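Local coordinates for TRAP dicarboxylate transporter-DctP subunit (Desulfovibrio salexigens, PDB 4N6D), which probably captures a small organic acid in the periplasm and delivers it to a membrane transporter of the TRAP type, at residues 41-46 / 143-148; 78-83 / 236-241; 116-121 / 266-271; 151-156 / 208-213; 222-227 / 288-293. All coordinates share one frame; numbering follows the deposited sequence.

Contact 1: residues 41-46 / 143-148; sequences KTFPCV and TMFASA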
# COMPACT_ATOMS: atom_id res chain seq x y z
N LYS A 41 -3.32 -10.43 11.59
CA LYS A 41 -2.46 -11.20 10.68
C LYS A 41 -1.94 -10.40 9.49
O LYS A 41 -1.01 -10.84 8.79
CB LYS A 41 -3.19 -12.45 10.17
CG LYS A 41 -3.30 -13.56 11.20
CD LYS A 41 -4.16 -14.72 10.69
CE LYS A 41 -4.85 -15.46 11.83
NZ LYS A 41 -5.76 -16.54 11.32
N THR A 42 -2.54 -9.24 9.23
CA THR A 42 -2.23 -8.48 8.01
C THR A 42 -0.98 -7.62 8.18
O THR A 42 -0.57 -7.27 9.29
CB THR A 42 -3.42 -7.59 7.59
OG1 THR A 42 -3.62 -6.56 8.56
CG2 THR A 42 -4.69 -8.43 7.45
N PHE A 43 -0.37 -7.24 7.06
CA PHE A 43 0.93 -6.60 7.11
C PHE A 43 1.03 -5.30 7.93
O PHE A 43 2.04 -5.08 8.58
CB PHE A 43 1.57 -6.48 5.70
CG PHE A 43 1.12 -5.28 4.91
CD1 PHE A 43 -0.01 -5.35 4.11
CD2 PHE A 43 1.85 -4.10 4.94
CE1 PHE A 43 -0.42 -4.24 3.37
CE2 PHE A 43 1.45 -3.01 4.18
CZ PHE A 43 0.31 -3.08 3.42
N PRO A 44 -0.03 -4.45 7.95
CA PRO A 44 0.13 -3.23 8.76
C PRO A 44 0.25 -3.55 10.25
O PRO A 44 0.90 -2.82 11.00
CB PRO A 44 -1.18 -2.46 8.48
CG PRO A 44 -1.63 -3.00 7.13
CD PRO A 44 -1.30 -4.45 7.22
N CYS A 45 -0.35 -4.65 10.68
CA CYS A 45 -0.25 -5.04 12.09
C CYS A 45 1.02 -5.81 12.34
O CYS A 45 1.66 -5.62 13.37
CB CYS A 45 -1.46 -5.87 12.49
SG CYS A 45 -2.95 -4.83 12.57
N VAL A 46 1.42 -6.66 11.41
CA VAL A 46 2.67 -7.39 11.58
C VAL A 46 3.85 -6.44 11.72
O VAL A 46 4.71 -6.60 12.59
CB VAL A 46 2.90 -8.38 10.41
CG1 VAL A 46 4.32 -8.94 10.43
CG2 VAL A 46 1.89 -9.50 10.48
N THR A 143 6.69 6.48 10.48
CA THR A 143 7.16 5.75 9.29
C THR A 143 6.05 5.79 8.25
O THR A 143 4.94 6.25 8.52
CB THR A 143 7.61 4.28 9.58
OG1 THR A 143 8.34 3.78 8.44
CG2 THR A 143 6.43 3.38 9.85
N MET A 144 6.37 5.35 7.04
CA MET A 144 5.37 5.17 5.99
C MET A 144 5.74 3.92 5.24
O MET A 144 6.89 3.48 5.27
CB MET A 144 5.34 6.34 5.04
CG MET A 144 5.00 7.65 5.74
SD MET A 144 4.99 9.01 4.59
CE MET A 144 3.32 8.85 3.97
N PHE A 145 4.75 3.33 4.57
CA PHE A 145 5.00 2.17 3.74
C PHE A 145 3.84 1.95 2.79
O PHE A 145 2.84 2.64 2.87
CB PHE A 145 5.25 0.92 4.58
CG PHE A 145 4.19 0.67 5.61
CD1 PHE A 145 3.00 0.08 5.27
CD2 PHE A 145 4.41 1.02 6.93
CE1 PHE A 145 2.01 -0.13 6.23
CE2 PHE A 145 3.43 0.80 7.90
CZ PHE A 145 2.23 0.23 7.55
N ALA A 146 4.00 1.01 1.88
CA ALA A 146 2.99 0.75 0.86
C ALA A 146 2.74 -0.74 0.74
O ALA A 146 3.62 -1.56 1.00
CB ALA A 146 3.44 1.28 -0.50
N SER A 147 1.53 -1.08 0.29
CA SER A 147 1.20 -2.45 -0.05
C SER A 147 2.04 -2.92 -1.25
O SER A 147 2.76 -2.14 -1.86
CB SER A 147 -0.27 -2.52 -0.41
OG SER A 147 -0.49 -1.91 -1.68
N ALA A 148 1.93 -4.21 -1.57
CA ALA A 148 2.41 -4.73 -2.83
C ALA A 148 1.46 -4.24 -3.91
O ALA A 148 0.33 -3.83 -3.61
CB ALA A 148 2.44 -6.24 -2.82

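Contact 2: residues 78-83 / 236-241; sequences NTLRGV and AIIMNM. With I3C (5-amino-2,4,6-triiodobenzene-1,3-dicarboxylic acid), chain C.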
# COMPACT_ATOMS: atom_id res chain seq x y z
N ASN A 78 -12.03 6.55 12.93
CA ASN A 78 -11.60 7.50 13.95
C ASN A 78 -10.12 7.45 14.31
O ASN A 78 -9.72 7.95 15.35
CB ASN A 78 -12.44 7.31 15.20
CG ASN A 78 -12.32 5.92 15.79
OD1 ASN A 78 -11.58 5.10 15.29
ND2 ASN A 78 -13.08 5.66 16.85
N THR A 79 -9.28 6.89 13.44
CA THR A 79 -7.86 6.86 13.72
C THR A 79 -7.24 8.25 13.64
O THR A 79 -6.49 8.65 14.52
CB THR A 79 -7.12 5.88 12.78
OG1 THR A 79 -7.41 4.54 13.19
CG2 THR A 79 -5.62 6.09 12.86
N LEU A 80 -7.55 9.01 12.60
CA LEU A 80 -6.98 10.37 12.49
C LEU A 80 -7.38 11.26 13.64
O LEU A 80 -6.55 11.87 14.33
CB LEU A 80 -7.40 11.05 11.19
CG LEU A 80 -6.56 10.73 9.97
CD1 LEU A 80 -7.21 11.36 8.75
CD2 LEU A 80 -5.14 11.23 10.14
N ARG A 81 -8.68 11.37 13.88
CA ARG A 81 -9.13 12.22 14.95
C ARG A 81 -8.71 11.67 16.30
O ARG A 81 -8.33 12.40 17.22
CB ARG A 81 -10.64 12.36 14.92
CG ARG A 81 -11.14 13.50 15.76
CD ARG A 81 -10.70 14.85 15.19
NE ARG A 81 -11.10 15.91 16.11
CZ ARG A 81 -10.34 16.95 16.45
NH1 ARG A 81 -9.14 17.11 15.91
NH2 ARG A 81 -10.82 17.83 17.31
N GLY A 82 -8.78 10.35 16.43
CA GLY A 82 -8.40 9.70 17.67
C GLY A 82 -6.96 9.92 18.08
O GLY A 82 -6.64 10.14 19.24
N VAL A 83 -6.05 9.84 17.12
CA VAL A 83 -4.67 10.12 17.44
C VAL A 83 -4.48 11.62 17.75
O VAL A 83 -3.77 11.99 18.68
CB VAL A 83 -3.74 9.64 16.31
CG1 VAL A 83 -2.33 10.14 16.54
CG2 VAL A 83 -3.75 8.12 16.23
N ALA A 236 0.56 5.68 6.39
CA ALA A 236 1.39 6.44 7.30
C ALA A 236 1.16 5.97 8.73
O ALA A 236 0.02 5.68 9.11
CB ALA A 236 1.09 7.93 7.20
N ILE A 237 2.23 5.89 9.49
CA ILE A 237 2.14 5.70 10.94
C ILE A 237 2.33 7.05 11.60
O ILE A 237 3.38 7.70 11.45
CB ILE A 237 3.17 4.69 11.45
CG1 ILE A 237 3.05 3.34 10.70
CG2 ILE A 237 3.03 4.53 12.97
CD1 ILE A 237 1.64 2.72 10.74
N ILE A 238 1.29 7.51 12.29
CA ILE A 238 1.28 8.85 12.87
C ILE A 238 1.27 8.79 14.39
O ILE A 238 0.70 7.86 14.97
CB ILE A 238 0.04 9.69 12.38
CG1 ILE A 238 -1.29 8.95 12.61
CG2 ILE A 238 0.20 10.06 10.89
CD1 ILE A 238 -2.54 9.85 12.45
N MET A 239 1.89 9.79 15.01
CA MET A 239 1.93 9.87 16.46
C MET A 239 1.41 11.23 16.92
O MET A 239 1.69 12.27 16.30
CB MET A 239 3.37 9.66 16.93
CG MET A 239 3.53 9.76 18.44
SD MET A 239 5.16 9.25 19.00
CE MET A 239 4.84 8.95 20.72
N ASN A 240 0.66 11.21 18.01
CA ASN A 240 0.12 12.42 18.62
C ASN A 240 1.26 13.36 19.00
O ASN A 240 2.28 12.91 19.53
CB ASN A 240 -0.68 12.03 19.86
CG ASN A 240 -1.11 13.22 20.66
OD1 ASN A 240 -0.38 13.67 21.54
ND2 ASN A 240 -2.31 13.73 20.38
N MET A 241 1.13 14.64 18.70
CA MET A 241 2.22 15.58 18.92
C MET A 241 2.56 15.76 20.40
O MET A 241 3.74 15.87 20.76
CB MET A 241 1.93 16.94 18.29
CG MET A 241 3.12 17.83 18.30
SD MET A 241 4.33 17.28 17.11
CE MET A 241 3.45 17.70 15.60
I3 I3C C . -4.92 25.24 18.48
I2 I3C C . -7.20 20.69 15.18
I1 I3C C . -7.92 20.79 21.11
O8 I3C C . -7.11 24.37 21.10
O9 I3C C . -5.35 23.11 21.49
C10 I3C C . -8.11 19.82 18.08
N13 I3C C . -5.65 23.45 15.85
C1 I3C C . -6.48 22.84 19.43
C6 I3C C . -5.98 23.43 18.28
C5 I3C C . -6.16 22.85 17.04
C4 I3C C . -6.87 21.67 16.99
C3 I3C C . -7.36 21.09 18.14
C2 I3C C . -7.17 21.67 19.36
C7 I3C C . -6.29 23.47 20.75
O11 I3C C . -7.54 18.71 18.20
O12 I3C C . -9.36 19.89 17.92

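Contact 3: residues 116-121 / 266-271; sequences SSTSAS and TGKYMD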
# COMPACT_ATOMS: atom_id res chain seq x y z
N SER A 116 7.05 -3.37 -6.66
CA SER A 116 7.24 -4.07 -5.40
C SER A 116 6.86 -3.17 -4.25
O SER A 116 6.84 -1.94 -4.39
CB SER A 116 8.69 -4.55 -5.21
OG SER A 116 9.56 -3.47 -4.92
N SER A 117 6.55 -3.80 -3.11
CA SER A 117 6.27 -3.08 -1.88
C SER A 117 7.51 -2.37 -1.36
O SER A 117 7.42 -1.25 -0.86
CB SER A 117 5.77 -4.08 -0.83
OG SER A 117 5.50 -3.41 0.41
N THR A 118 8.66 -3.02 -1.52
CA THR A 118 9.92 -2.47 -1.03
C THR A 118 10.23 -1.14 -1.69
O THR A 118 10.52 -0.17 -0.99
CB THR A 118 11.09 -3.45 -1.22
OG1 THR A 118 10.86 -4.64 -0.48
CG2 THR A 118 12.39 -2.85 -0.72
N SER A 119 10.15 -1.09 -3.02
CA SER A 119 10.50 0.11 -3.73
C SER A 119 9.48 1.22 -3.51
O SER A 119 9.83 2.37 -3.36
CB SER A 119 10.69 -0.14 -5.23
OG SER A 119 9.52 -0.69 -5.79
N ALA A 120 8.21 0.85 -3.45
CA ALA A 120 7.18 1.84 -3.22
C ALA A 120 7.29 2.37 -1.80
O ALA A 120 7.07 3.56 -1.57
CB ALA A 120 5.80 1.25 -3.46
N SER A 121 7.60 1.50 -0.84
CA SER A 121 7.66 1.94 0.57
C SER A 121 8.80 2.94 0.76
O SER A 121 8.64 3.99 1.40
CB SER A 121 7.86 0.75 1.51
OG SER A 121 6.71 -0.08 1.54
N THR A 266 9.11 -3.16 6.30
CA THR A 266 7.74 -3.50 5.96
C THR A 266 7.60 -3.89 4.50
O THR A 266 6.92 -4.88 4.15
CB THR A 266 6.79 -2.32 6.27
OG1 THR A 266 6.86 -2.01 7.67
CG2 THR A 266 5.38 -2.67 5.92
N GLY A 267 8.24 -3.14 3.62
CA GLY A 267 8.20 -3.49 2.21
C GLY A 267 8.84 -4.84 1.93
O GLY A 267 8.34 -5.65 1.13
N LYS A 268 9.96 -5.11 2.59
CA LYS A 268 10.61 -6.39 2.39
C LYS A 268 9.77 -7.54 2.91
O LYS A 268 9.71 -8.61 2.29
CB LYS A 268 12.00 -6.39 2.99
CG LYS A 268 12.95 -5.57 2.13
CD LYS A 268 14.38 -5.60 2.57
CE LYS A 268 15.25 -4.90 1.52
NZ LYS A 268 16.67 -4.72 1.98
N TYR A 269 9.13 -7.32 4.06
CA TYR A 269 8.26 -8.32 4.64
C TYR A 269 7.12 -8.64 3.68
O TYR A 269 6.80 -9.81 3.41
CB TYR A 269 7.67 -7.86 5.99
CG TYR A 269 6.51 -8.71 6.37
CD1 TYR A 269 6.70 -9.95 6.98
CD2 TYR A 269 5.22 -8.32 6.07
CE1 TYR A 269 5.63 -10.77 7.29
CE2 TYR A 269 4.14 -9.14 6.37
CZ TYR A 269 4.36 -10.36 6.98
OH TYR A 269 3.26 -11.16 7.27
N MET A 270 6.51 -7.60 3.14
CA MET A 270 5.38 -7.74 2.24
C MET A 270 5.77 -8.43 0.94
O MET A 270 5.08 -9.34 0.49
CB MET A 270 4.78 -6.36 1.96
CG MET A 270 3.52 -6.38 1.14
SD MET A 270 2.14 -7.12 2.08
CE MET A 270 1.87 -8.57 1.11
N ASP A 271 6.89 -8.02 0.34
CA ASP A 271 7.35 -8.71 -0.87
C ASP A 271 7.66 -10.18 -0.61
O ASP A 271 7.39 -11.03 -1.46
CB ASP A 271 8.57 -8.00 -1.47
CG ASP A 271 8.19 -6.67 -2.11
OD1 ASP A 271 7.04 -6.57 -2.61
OD2 ASP A 271 9.04 -5.75 -2.16

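Contact 4: residues 151-156 / 208-213; sequences NIMTKV and SSFEVL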
# COMPACT_ATOMS: atom_id res chain seq x y z
N ASN A 151 -2.84 -6.48 -8.80
CA ASN A 151 -2.74 -7.32 -9.97
C ASN A 151 -4.09 -8.02 -10.21
O ASN A 151 -4.98 -7.99 -9.35
CB ASN A 151 -1.65 -8.36 -9.75
CG ASN A 151 -0.27 -7.74 -9.75
OD1 ASN A 151 0.17 -7.18 -10.75
ND2 ASN A 151 0.45 -7.88 -8.64
N ILE A 152 -4.23 -8.63 -11.38
CA ILE A 152 -5.50 -9.20 -11.79
C ILE A 152 -5.42 -10.71 -11.67
O ILE A 152 -4.59 -11.34 -12.33
CB ILE A 152 -5.84 -8.79 -13.23
CG1 ILE A 152 -5.98 -7.27 -13.29
CG2 ILE A 152 -7.14 -9.45 -13.71
CD1 ILE A 152 -6.17 -6.69 -14.68
N MET A 153 -6.27 -11.28 -10.82
CA MET A 153 -6.29 -12.71 -10.54
C MET A 153 -7.64 -13.25 -10.99
O MET A 153 -8.69 -12.79 -10.52
CB MET A 153 -6.10 -12.93 -9.06
CG MET A 153 -4.72 -12.49 -8.54
SD MET A 153 -4.70 -12.30 -6.75
CE MET A 153 -5.40 -10.65 -6.63
N THR A 154 -7.62 -14.24 -11.87
CA THR A 154 -8.84 -14.63 -12.57
C THR A 154 -9.01 -16.14 -12.78
O THR A 154 -8.06 -16.91 -12.68
CB THR A 154 -8.89 -13.99 -13.98
OG1 THR A 154 -7.69 -14.31 -14.69
CG2 THR A 154 -9.06 -12.48 -13.90
N LYS A 155 -10.25 -16.54 -13.05
CA LYS A 155 -10.60 -17.94 -13.30
C LYS A 155 -10.10 -18.41 -14.64
O LYS A 155 -9.72 -19.57 -14.79
CB LYS A 155 -12.13 -18.12 -13.25
CG LYS A 155 -12.74 -17.78 -11.92
CD LYS A 155 -14.25 -18.00 -11.90
CE LYS A 155 -14.63 -19.39 -12.31
NZ LYS A 155 -16.12 -19.52 -12.31
N VAL A 156 -10.16 -17.52 -15.62
CA VAL A 156 -9.74 -17.79 -16.98
C VAL A 156 -8.59 -16.83 -17.31
O VAL A 156 -8.57 -15.69 -16.84
CB VAL A 156 -10.92 -17.61 -17.96
CG1 VAL A 156 -10.47 -17.59 -19.42
CG2 VAL A 156 -11.96 -18.68 -17.74
N SER A 208 -6.38 -7.13 -6.78
CA SER A 208 -5.83 -6.97 -5.45
C SER A 208 -4.36 -7.39 -5.45
O SER A 208 -3.80 -7.76 -6.47
CB SER A 208 -6.62 -7.83 -4.46
OG SER A 208 -6.36 -7.45 -3.13
N SER A 209 -3.70 -7.33 -4.31
CA SER A 209 -2.35 -7.83 -4.26
C SER A 209 -2.35 -9.36 -4.16
O SER A 209 -3.32 -9.98 -3.71
CB SER A 209 -1.51 -7.19 -3.16
OG SER A 209 -2.13 -7.31 -1.91
N PHE A 210 -1.27 -9.97 -4.61
CA PHE A 210 -1.16 -11.42 -4.73
C PHE A 210 -1.23 -12.18 -3.41
O PHE A 210 -1.46 -13.39 -3.42
CB PHE A 210 0.14 -11.82 -5.44
CG PHE A 210 0.16 -11.60 -6.95
CD1 PHE A 210 -0.99 -11.73 -7.71
CD2 PHE A 210 1.34 -11.29 -7.59
CE1 PHE A 210 -0.95 -11.54 -9.10
CE2 PHE A 210 1.39 -11.11 -8.96
CZ PHE A 210 0.25 -11.24 -9.73
N GLU A 211 -1.03 -11.52 -2.27
CA GLU A 211 -1.05 -12.30 -1.03
C GLU A 211 -2.40 -12.98 -0.79
O GLU A 211 -2.48 -13.96 -0.05
CB GLU A 211 -0.63 -11.48 0.21
CG GLU A 211 -1.73 -10.75 0.86
CD GLU A 211 -1.95 -9.44 0.23
OE1 GLU A 211 -1.31 -9.21 -0.83
OE2 GLU A 211 -2.73 -8.64 0.80
N VAL A 212 -3.47 -12.48 -1.40
CA VAL A 212 -4.80 -13.04 -1.16
C VAL A 212 -4.92 -14.46 -1.75
O VAL A 212 -5.81 -15.22 -1.39
CB VAL A 212 -5.93 -12.14 -1.72
CG1 VAL A 212 -5.88 -10.76 -1.08
CG2 VAL A 212 -5.83 -12.03 -3.22
N LEU A 213 -4.02 -14.79 -2.66
CA LEU A 213 -4.06 -16.11 -3.29
C LEU A 213 -3.91 -17.23 -2.26
O LEU A 213 -4.58 -18.26 -2.36
CB LEU A 213 -2.98 -16.21 -4.38
CG LEU A 213 -3.36 -15.41 -5.63
CD1 LEU A 213 -2.16 -15.24 -6.55
CD2 LEU A 213 -4.56 -16.06 -6.38
O HOH W 1 0.83 -8.29 -5.56

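Contact 5: residues 222-227 / 288-293; sequences CRYETE and EMIKMS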
# COMPACT_ATOMS: atom_id res chain seq x y z
N CYS A 222 -8.99 -18.96 -8.63
CA CYS A 222 -8.35 -18.11 -9.64
C CYS A 222 -6.93 -18.55 -9.82
O CYS A 222 -6.06 -18.16 -9.05
CB CYS A 222 -8.34 -16.65 -9.21
SG CYS A 222 -9.99 -16.00 -8.90
N ARG A 223 -6.68 -19.34 -10.86
CA ARG A 223 -5.38 -19.94 -11.07
C ARG A 223 -4.56 -19.29 -12.16
O ARG A 223 -3.56 -19.87 -12.58
CB ARG A 223 -5.58 -21.42 -11.36
CG ARG A 223 -6.30 -22.10 -10.21
CD ARG A 223 -6.30 -23.59 -10.27
NE ARG A 223 -7.15 -24.11 -9.21
CZ ARG A 223 -7.27 -25.40 -8.92
NH1 ARG A 223 -6.57 -26.30 -9.60
NH2 ARG A 223 -8.08 -25.78 -7.94
N TYR A 224 -5.00 -18.13 -12.64
CA TYR A 224 -4.27 -17.34 -13.63
C TYR A 224 -4.08 -15.93 -13.08
O TYR A 224 -5.05 -15.23 -12.75
CB TYR A 224 -4.99 -17.31 -14.97
CG TYR A 224 -5.18 -18.69 -15.50
CD1 TYR A 224 -4.18 -19.31 -16.23
CD2 TYR A 224 -6.34 -19.41 -15.21
CE1 TYR A 224 -4.33 -20.60 -16.70
CE2 TYR A 224 -6.49 -20.71 -15.66
CZ TYR A 224 -5.47 -21.30 -16.40
OH TYR A 224 -5.59 -22.57 -16.89
N GLU A 225 -2.82 -15.56 -12.94
CA GLU A 225 -2.46 -14.34 -12.24
C GLU A 225 -1.73 -13.44 -13.22
O GLU A 225 -0.60 -13.75 -13.64
CB GLU A 225 -1.56 -14.66 -11.05
CG GLU A 225 -1.77 -16.05 -10.42
CD GLU A 225 -3.19 -16.32 -9.93
OE1 GLU A 225 -4.00 -15.38 -9.86
OE2 GLU A 225 -3.50 -17.51 -9.62
N THR A 226 -2.36 -12.33 -13.59
CA THR A 226 -1.75 -11.41 -14.55
C THR A 226 -1.11 -10.23 -13.83
O THR A 226 -1.79 -9.45 -13.16
CB THR A 226 -2.80 -10.93 -15.56
OG1 THR A 226 -3.31 -12.08 -16.25
CG2 THR A 226 -2.18 -9.96 -16.56
N GLU A 227 0.21 -10.13 -13.94
CA GLU A 227 0.97 -9.13 -13.21
C GLU A 227 0.98 -7.81 -13.97
O GLU A 227 1.80 -7.55 -14.85
CB GLU A 227 2.39 -9.61 -12.91
CG GLU A 227 3.06 -8.81 -11.79
CD GLU A 227 4.42 -9.35 -11.38
OE1 GLU A 227 5.16 -9.83 -12.27
OE2 GLU A 227 4.74 -9.30 -10.15
N GLU A 288 -0.58 -20.05 -12.80
CA GLU A 288 0.27 -19.55 -13.87
C GLU A 288 0.40 -18.04 -13.75
O GLU A 288 -0.60 -17.35 -13.60
CB GLU A 288 -0.30 -19.91 -15.24
CG GLU A 288 0.55 -19.39 -16.39
CD GLU A 288 -0.07 -19.61 -17.76
OE1 GLU A 288 -1.05 -20.38 -17.87
OE2 GLU A 288 0.45 -19.01 -18.73
N MET A 289 1.64 -17.56 -13.83
CA MET A 289 1.91 -16.13 -13.85
C MET A 289 1.96 -15.63 -15.28
O MET A 289 2.65 -16.19 -16.12
CB MET A 289 3.24 -15.83 -13.16
CG MET A 289 3.40 -16.44 -11.79
SD MET A 289 2.14 -15.93 -10.60
CE MET A 289 2.36 -14.14 -10.59
N ILE A 290 1.23 -14.56 -15.55
CA ILE A 290 1.12 -14.01 -16.89
C ILE A 290 1.54 -12.54 -16.93
O ILE A 290 1.27 -11.79 -16.00
CB ILE A 290 -0.34 -14.10 -17.36
CG1 ILE A 290 -0.78 -15.56 -17.40
CG2 ILE A 290 -0.47 -13.46 -18.75
CD1 ILE A 290 -2.27 -15.74 -17.62
N LYS A 291 2.24 -12.15 -17.99
CA LYS A 291 2.50 -10.75 -18.29
C LYS A 291 1.87 -10.39 -19.61
O LYS A 291 1.95 -11.16 -20.57
CB LYS A 291 4.00 -10.46 -18.36
CG LYS A 291 4.74 -10.57 -17.03
CD LYS A 291 6.24 -10.29 -17.22
CE LYS A 291 7.03 -10.35 -15.91
NZ LYS A 291 7.00 -11.69 -15.27
N MET A 292 1.24 -9.23 -19.68
CA MET A 292 0.73 -8.74 -20.96
C MET A 292 1.86 -8.16 -21.81
O MET A 292 2.95 -7.86 -21.30
CB MET A 292 -0.36 -7.71 -20.73
CG MET A 292 -1.62 -8.29 -20.05
SD MET A 292 -3.00 -7.14 -20.24
CE MET A 292 -3.33 -6.79 -18.53
N SER A 293 1.61 -8.00 -23.10
CA SER A 293 2.62 -7.45 -24.01
C SER A 293 2.97 -6.02 -23.66
O SER A 293 2.20 -5.32 -23.02
CB SER A 293 2.10 -7.48 -25.44
OG SER A 293 1.03 -6.57 -25.57
O HOH W 2 1.01 -7.33 -17.45
O HOH W 3 4.32 -12.31 -14.39

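Contact 1: residues 41-46 / 143-148
Phe43 and Phe145 form the aromatic centre of a helix-on-sheet contact, in which the first turn of helix 43-58 packs against the end of strand 139-146, an outer strand of the five-stranded sheet. The solute-binding fold is built of such alpha/beta layers.

The aromatic interaction comes first. The two rings lie obliquely, their centroids 5.8 Å apart and their planes at 69°, and the two side chains run past one another in opposing senses. The closest approach is between ring carbons, with Phe43 CE2 3.6 Å from Phe145 CE1. Both rings leave the backbone in the same way, CG lying between the backbone N and the carbonyl carbon (chi1 83° in Phe43, 51° in Phe145). Phe235 of the adjacent strand joins the cluster: Phe43 meets it edge-to-face and Phe145 meets its ring as well.

Pro44 adds apolar packing on both rings. Its CA lies 4.2 Å from Phe145 CZ, with Pro44 CB a little farther from the same atom, while the proline's CD rests over one face of the Phe43 ring.

Polar atoms are satisfied beside the contact rather than across it. Thr42 O accepts both Cys45 N and Val46 N as the helix starts. Ser147 OG donates to Ala148 O at 2.8 Å and is also bonded to Tyr233 N. On the carbon side of the same serine, Phe43 CZ stands 3.6 Å from Ser147 CA and 3.9 Å from Ser147 CB.

Contact 2: residues 78-83 / 236-241
Asn240 reaches across to Val83 with CB, CG and ND2. Its CB starts 3.3 Å from Val83 O and 4.2 Å from Val83 CG1. CG, anti to the backbone N (chi1 172°), stays close to the same carbonyl, and ND2 closes the approach with a hydrogen bond to Val83 O of 2.8 Å and an N-H...O angle of 158°. The donor lies in the carbonyl plane, and the oxygen lies almost in the plane of the amide. Asn240 is also the N-cap residue of helix 241-245, its OD1 accepting from Ser243 N; one amide thereby links the carbonyl of Val83 in helix 79-85 to the start of helix 241-245.

The setting is an alpha/beta layer: helix 79-85 lies on strand 234-240 of the five-stranded sheet, the two short axes running within 29° of parallel. Ile238 of that strand points toward the helix, and its CD1 is 3.7 Å from Leu80 CD2, the two side chains crossing at about a right angle, and 4.0 Å from Val83 CB.

Arg81, one residue on from Leu80, points away from the strand and takes a carboxylate of the triiodinated I3C molecule used for phasing. Arg81 NH2 donates to I3C O12 at 2.6 Å in a nearly straight bond, whereas NH1 reaches I3C O11 less directly, at 3.2 Å; Met84 and Arg138 also line I3C pockets in this crystal.

Contact 3: residues 116-121 / 266-271
The carboxylate of Asp271 is the flat group that joins the two helices, and Ser117 and Thr118 are its partners. At OD1 it is met on the syn side by Ser117 N, 2.9 Å away and 15° out of the carboxylate plane. OD2 has two donors that approach from the same face: Thr118 N at 2.8 Å, from above the plane, and Thr118 OG1 at 2.7 Å, on the anti side. OG1 is anti to its own carbonyl carbon (chi1 -62°), beside the backbone N, which lets one residue offer both donors.

Behind this grip the helices 117-131 and 249-285 run nearly antiparallel, their short axes 7.5 Å apart. At Gly267 the backbones close to 3.8 Å, CA to CA of Thr118; a CB there would point at the other helix and clash with Thr118 CA. The side chain of Ser117 is a knob in the hole formed by Thr266, Gly267, Met270 and Asp271; its OG lies 3.2 Å from Gly267 CA and bonds to Ala146 O.

Asp271, from another helix, thus accepts from the first two backbone N-H groups of helix 117-131. The positive end of the helix dipole and three donors would be expected to favour the charged carboxylate.

Contact 4: residues 151-156 / 208-213
Asn151 lays its amide over one face of the Phe210 ring, the two planes only 18° apart, although the side chains as a whole cross at about a right angle. ND2 sits 3.4 Å above the ring, offset toward the rim, and Asn151 CB comes to 3.3 Å from Phe210 CE1. Met153 approaches the same ring in a different way: its SD lies at the edge, 5.2 Å from the centroid, as a Met-aromatic contact. The sulfur also touches Leu213 CG at 3.6 Å, and the bend at chi3 (-82°) carries CE to Val212 CG2 and Ser208 O.

These groups are held by an antiparallel, hydrogen-bonded pair between Asn151 and Ser208, where strand 151-154 meets strand 205-208 in the four-stranded sheet. Asn151 N donates to Ser208 O at 2.8 Å, and Ser208 N returns a bond to Asn151 O at 3.1 Å.

Asn151 OD1 accepts from Asn229 N, and a water accepts a weak bond from ND2 and an ordinary one from Phe210 N. The amide thus keeps polar partners at both tip atoms while its flat side packs on an aromatic face.

Contact 5: residues 222-227 / 288-293
Strands 224-226 and 288-290 form the parallel pair at one edge of the four-stranded sheet, with Tyr224 opposite Glu288, Glu225 opposite Met289 and Thr226 opposite Ile290. On the other flank of strand 224-226, Arg223 and Tyr224 both face Thr154 in a classic beta bulge.

Four backbone bonds sew the pair together. Glu288 N donates to Arg223 O, Glu225 N to Glu288 O, Ile290 N to Glu225 O at 2.8 Å, and Glu227 N to Ile290 O.

On the face of Tyr224, Thr226 and Ile290, Glu288 OE1 meets the edge of the tyrosine ring in its plane, 3.5 Å from Tyr224 CE1. The carboxylate is turned 67° from that ring; Arg159 forms a salt bridge with its other oxygen. Ile290 CD1 comes to 4.1 Å from Tyr224 CB, and Thr226 CG2 packs on Met292 CE at 3.9 Å. Thr226 OG1 is hydrogen-bonded to Val158 O. On the face of Glu225, Met289 folds back on itself, and the bend at chi2 brings its SD to 3.9 Å from Glu225 CG.

Beyond the strands, Glu227 and Lys291 lie side by side and point the same way. Their salt bridge is long, 4.0 Å from Glu227 OE1 to Lys291 NZ, and a water that accepts from NZ gives only weak bonds to OE1 and Ile290 O. Direct attraction here is therefore probably modest, while the four backbone bonds across the pair are of normal length.

The five contacts spread over the two lobes of a periplasmic binding protein, here in an open form. Contacts 1 and 2, with centres 16 Å apart, share the five-stranded sheet through its neighbouring strands 139-146 and 234-240. Contacts 4 and 5, centres about 9 Å apart, share the four-stranded sheet through strands 151-154 and 224-226. Contacts 2 and 5 lie about 38 Å apart between centres, on opposite sides of the chain's centre. Contact 3 touches contact 1, centres about 9 Å apart, its Ser117 and Ser121 bonding to Ala146. Contact 4 is nested inside the loops closed by contacts 2 and 3. The chain crosses between the sheets after strands 139-146 and 224-226, consistent with the hinge by which such binding proteins open and close.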